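Local coordinates for protein alpha-galactosidase (Umbelopsis vinacea, PDB 3A5V) that hydrolyses terminal alpha-galactosyl residues as a tetrameric, N-glycosylated fungal glycoside hydrolase of family 27, at residues 240-245 with 255-260. Numbering follows the deposited sequence.
Sequences DMLEVG and RVHYTI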
ATOM      1  N   ASP A 240     -13.376 -19.087   7.517  1.00 11.45           N
ATOM      2  CA  ASP A 240     -14.663 -18.736   8.147  1.00 11.78           C
ATOM      3  C   ASP A 240     -15.599 -19.956   8.113  1.00 12.09           C
ATOM      4  O   ASP A 240     -15.259 -21.006   7.555  1.00 11.53           O
ATOM      5  CB  ASP A 240     -15.325 -17.471   7.533  1.00 11.35           C
ATOM      6  CG  ASP A 240     -16.280 -16.761   8.492  1.00 11.23           C
ATOM      7  OD1 ASP A 240     -16.421 -17.173   9.670  1.00  9.69           O
ATOM      8  OD2 ASP A 240     -16.895 -15.762   8.073  1.00 10.70           O
ATOM      9  N   MET A 241     -16.769 -19.801   8.722  1.00 12.76           N
ATOM     10  CA  MET A 241     -17.683 -20.907   9.001  1.00 14.41           C
ATOM     11  C   MET A 241     -18.354 -21.460   7.753  1.00 14.47           C
ATOM     12  O   MET A 241     -18.467 -20.771   6.734  1.00 14.74           O
ATOM     13  CB  MET A 241     -18.767 -20.435   9.977  1.00 13.60           C
ATOM     14  CG  MET A 241     -18.191 -19.995  11.289  1.00 16.45           C
ATOM     15  SD  MET A 241     -19.436 -19.438  12.460  1.00 19.07           S
ATOM     16  CE  MET A 241     -19.992 -17.888  11.697  1.00 19.01           C
ATOM     17  N   LEU A 242     -18.810 -22.708   7.853  1.00 13.31           N
ATOM     18  CA  LEU A 242     -19.525 -23.369   6.772  1.00 13.25           C
ATOM     19  C   LEU A 242     -20.995 -22.929   6.752  1.00 13.54           C
ATOM     20  O   LEU A 242     -21.663 -22.978   7.781  1.00 14.17           O
ATOM     21  CB  LEU A 242     -19.442 -24.897   6.955  1.00 12.02           C
ATOM     22  CG  LEU A 242     -18.018 -25.460   6.791  1.00 12.99           C
ATOM     23  CD1 LEU A 242     -17.875 -26.843   7.461  1.00 12.21           C
ATOM     24  CD2 LEU A 242     -17.580 -25.508   5.314  1.00 11.44           C
ATOM     25  N   GLU A 243     -21.477 -22.533   5.575  1.00 13.75           N
ATOM     26  CA  GLU A 243     -22.869 -22.088   5.360  1.00 14.91           C
ATOM     27  C   GLU A 243     -23.838 -23.222   4.974  1.00 14.80           C
ATOM     28  O   GLU A 243     -25.038 -22.985   4.784  1.00 14.90           O
ATOM     29  CB  GLU A 243     -22.906 -20.996   4.271  1.00 14.43           C
ATOM     30  CG  GLU A 243     -22.192 -19.697   4.662  1.00 15.80           C
ATOM     31  CD  GLU A 243     -23.042 -18.768   5.533  1.00 18.65           C
ATOM     32  OE1 GLU A 243     -24.212 -19.095   5.829  1.00 19.45           O
ATOM     33  OE2 GLU A 243     -22.535 -17.690   5.908  1.00 19.52           O
ATOM     34  N   VAL A 244     -23.313 -24.443   4.856  1.00 14.84           N
ATOM     35  CA  VAL A 244     -24.080 -25.595   4.359  1.00 14.26           C
ATOM     36  C   VAL A 244     -25.449 -25.785   5.049  1.00 15.10           C
ATOM     37  O   VAL A 244     -25.539 -25.935   6.285  1.00 15.77           O
ATOM     38  CB  VAL A 244     -23.266 -26.901   4.450  1.00 15.00           C
ATOM     39  CG1 VAL A 244     -24.061 -28.052   3.797  1.00 13.50           C
ATOM     40  CG2 VAL A 244     -21.873 -26.726   3.777  1.00 12.29           C
ATOM     41  N   GLY A 245     -26.508 -25.743   4.252  1.00 14.65           N
ATOM     42  CA  GLY A 245     -27.851 -25.955   4.776  1.00 15.30           C
ATOM     43  C   GLY A 245     -28.640 -24.681   4.980  1.00 15.33           C
ATOM     44  O   GLY A 245     -29.855 -24.735   5.213  1.00 15.58           O
ATOM     45  N   ARG A 255     -21.204 -28.178  -1.924  1.00 11.13           N
ATOM     46  CA  ARG A 255     -20.179 -29.205  -2.052  1.00 11.41           C
ATOM     47  C   ARG A 255     -18.820 -28.567  -2.365  1.00 10.98           C
ATOM     48  O   ARG A 255     -17.787 -28.979  -1.829  1.00 10.49           O
ATOM     49  CB  ARG A 255     -20.557 -30.244  -3.120  1.00 11.12           C
ATOM     50  CG  ARG A 255     -19.622 -31.460  -3.119  1.00 11.81           C
ATOM     51  CD  ARG A 255     -19.818 -32.316  -4.370  1.00 12.74           C
ATOM     52  NE  ARG A 255     -21.218 -32.686  -4.595  1.00 13.23           N
ATOM     53  CZ  ARG A 255     -21.882 -33.613  -3.908  1.00 15.25           C
ATOM     54  NH1 ARG A 255     -21.295 -34.274  -2.903  1.00 13.97           N
ATOM     55  NH2 ARG A 255     -23.152 -33.878  -4.225  1.00 14.05           N
ATOM     56  N   VAL A 256     -18.825 -27.555  -3.234  1.00 11.15           N
ATOM     57  CA  VAL A 256     -17.592 -26.850  -3.575  1.00 10.32           C
ATOM     58  C   VAL A 256     -16.991 -26.160  -2.355  1.00 10.08           C
ATOM     59  O   VAL A 256     -15.807 -26.300  -2.054  1.00 10.53           O
ATOM     60  CB  VAL A 256     -17.836 -25.824  -4.722  1.00 10.77           C
ATOM     61  CG1 VAL A 256     -16.537 -24.999  -5.029  1.00 10.45           C
ATOM     62  CG2 VAL A 256     -18.259 -26.554  -5.923  1.00  5.20           C
ATOM     63  N   HIS A 257     -17.841 -25.416  -1.667  1.00  9.74           N
ATOM     64  CA  HIS A 257     -17.520 -24.689  -0.448  1.00 10.34           C
ATOM     65  C   HIS A 257     -16.890 -25.640   0.580  1.00  9.95           C
ATOM     66  O   HIS A 257     -15.749 -25.427   1.011  1.00  9.59           O
ATOM     67  CB  HIS A 257     -18.844 -24.033   0.004  1.00 10.47           C
ATOM     68  CG  HIS A 257     -18.846 -23.427   1.380  1.00 11.67           C
ATOM     69  ND1 HIS A 257     -17.815 -22.661   1.878  1.00 11.67           N
ATOM     70  CD2 HIS A 257     -19.824 -23.403   2.320  1.00 11.36           C
ATOM     71  CE1 HIS A 257     -18.141 -22.223   3.083  1.00 13.98           C
ATOM     72  NE2 HIS A 257     -19.360 -22.652   3.370  1.00 13.35           N
ATOM     73  N   TYR A 258     -17.584 -26.734   0.893  1.00  9.55           N
ATOM     74  CA  TYR A 258     -17.067 -27.692   1.878  1.00 10.18           C
ATOM     75  C   TYR A 258     -15.741 -28.335   1.427  1.00 10.02           C
ATOM     76  O   TYR A 258     -14.797 -28.472   2.213  1.00  9.88           O
ATOM     77  CB  TYR A 258     -18.129 -28.771   2.167  1.00 10.55           C
ATOM     78  CG  TYR A 258     -17.808 -29.628   3.371  1.00 11.34           C
ATOM     79  CD1 TYR A 258     -16.963 -30.734   3.248  1.00 10.09           C
ATOM     80  CD2 TYR A 258     -18.327 -29.322   4.631  1.00  9.81           C
ATOM     81  CE1 TYR A 258     -16.629 -31.522   4.338  1.00 11.49           C
ATOM     82  CE2 TYR A 258     -18.010 -30.124   5.751  1.00 12.11           C
ATOM     83  CZ  TYR A 258     -17.155 -31.222   5.584  1.00 12.75           C
ATOM     84  OH  TYR A 258     -16.830 -32.041   6.653  1.00 12.68           O
ATOM     85  N   THR A 259     -15.692 -28.758   0.169  1.00 10.35           N
ATOM     86  CA  THR A 259     -14.496 -29.418  -0.396  1.00 10.57           C
ATOM     87  C   THR A 259     -13.235 -28.560  -0.266  1.00 10.63           C
ATOM     88  O   THR A 259     -12.178 -29.048   0.159  1.00 11.09           O
ATOM     89  CB  THR A 259     -14.716 -29.744  -1.897  1.00 10.99           C
ATOM     90  OG1 THR A 259     -15.831 -30.650  -2.043  1.00 12.08           O
ATOM     91  CG2 THR A 259     -13.434 -30.345  -2.535  1.00 11.24           C
ATOM     92  N   ILE A 260     -13.336 -27.294  -0.670  1.00  9.89           N
ATOM     93  CA  ILE A 260     -12.180 -26.412  -0.666  1.00  9.96           C
ATOM     94  C   ILE A 260     -11.765 -26.063   0.766  1.00  9.74           C
ATOM     95  O   ILE A 260     -10.586 -26.088   1.072  1.00  9.16           O
ATOM     96  CB  ILE A 260     -12.395 -25.129  -1.547  1.00  9.76           C
ATOM     97  CG1 ILE A 260     -12.649 -25.507  -3.028  1.00 10.21           C
ATOM     98  CG2 ILE A 260     -11.197 -24.165  -1.444  1.00  9.78           C
ATOM     99  CD1 ILE A 260     -11.476 -26.263  -3.721  1.00 11.68           C
TER
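The carbonyl of M241 meets the imidazole of H257 at its edge, O lying in the ring plane 3.9 Å from CE1; this buried oxygen has no hydrogen-bonding partner in the model. At L242 the loop grips the helix with both branches of one side chain. CD2 sits over one face of the H257 ring, 4.1 Å from its centroid and shifted toward the rim, a CH-pi contact, while CD1 reaches the Y258 ring at CE2, 3.7 Å away. The phenol of Y258 runs on to a hydrogen bond with the hydroxyl of Y45.

Backbone hydrogen bonds join L242 to I269 and G271, and with its side chain on the helix the residue links three consecutive elements of the (beta/alpha)8 barrel: the loop after strand 236-238, helix 251-263 and the next strand, 268-270. E243 then illustrates how a helix side chain can serve a loop without regular secondary structure by accepting from a main-chain amide: its backbone N donates to H257 NE2 at 3.1 Å. The bond is nearly straight, 171° at the hydrogen, and lies in the imidazole plane, consistent with an unprotonated NE2 acting as acceptor. CG of H257 stands anti to the backbone N (chi1 169°), projecting the ring from the helix to the loop backbone. An alanine here would probably leave the E243 amide without its acceptor and open a gap beneath CD2 of L242. The E243 carboxylate turns instead to N246. V244 closes the contact through CG2, which approaches H257 CD2 at 4.2 Å, while its side chain also packs on I284 and I285 of helix 279-285.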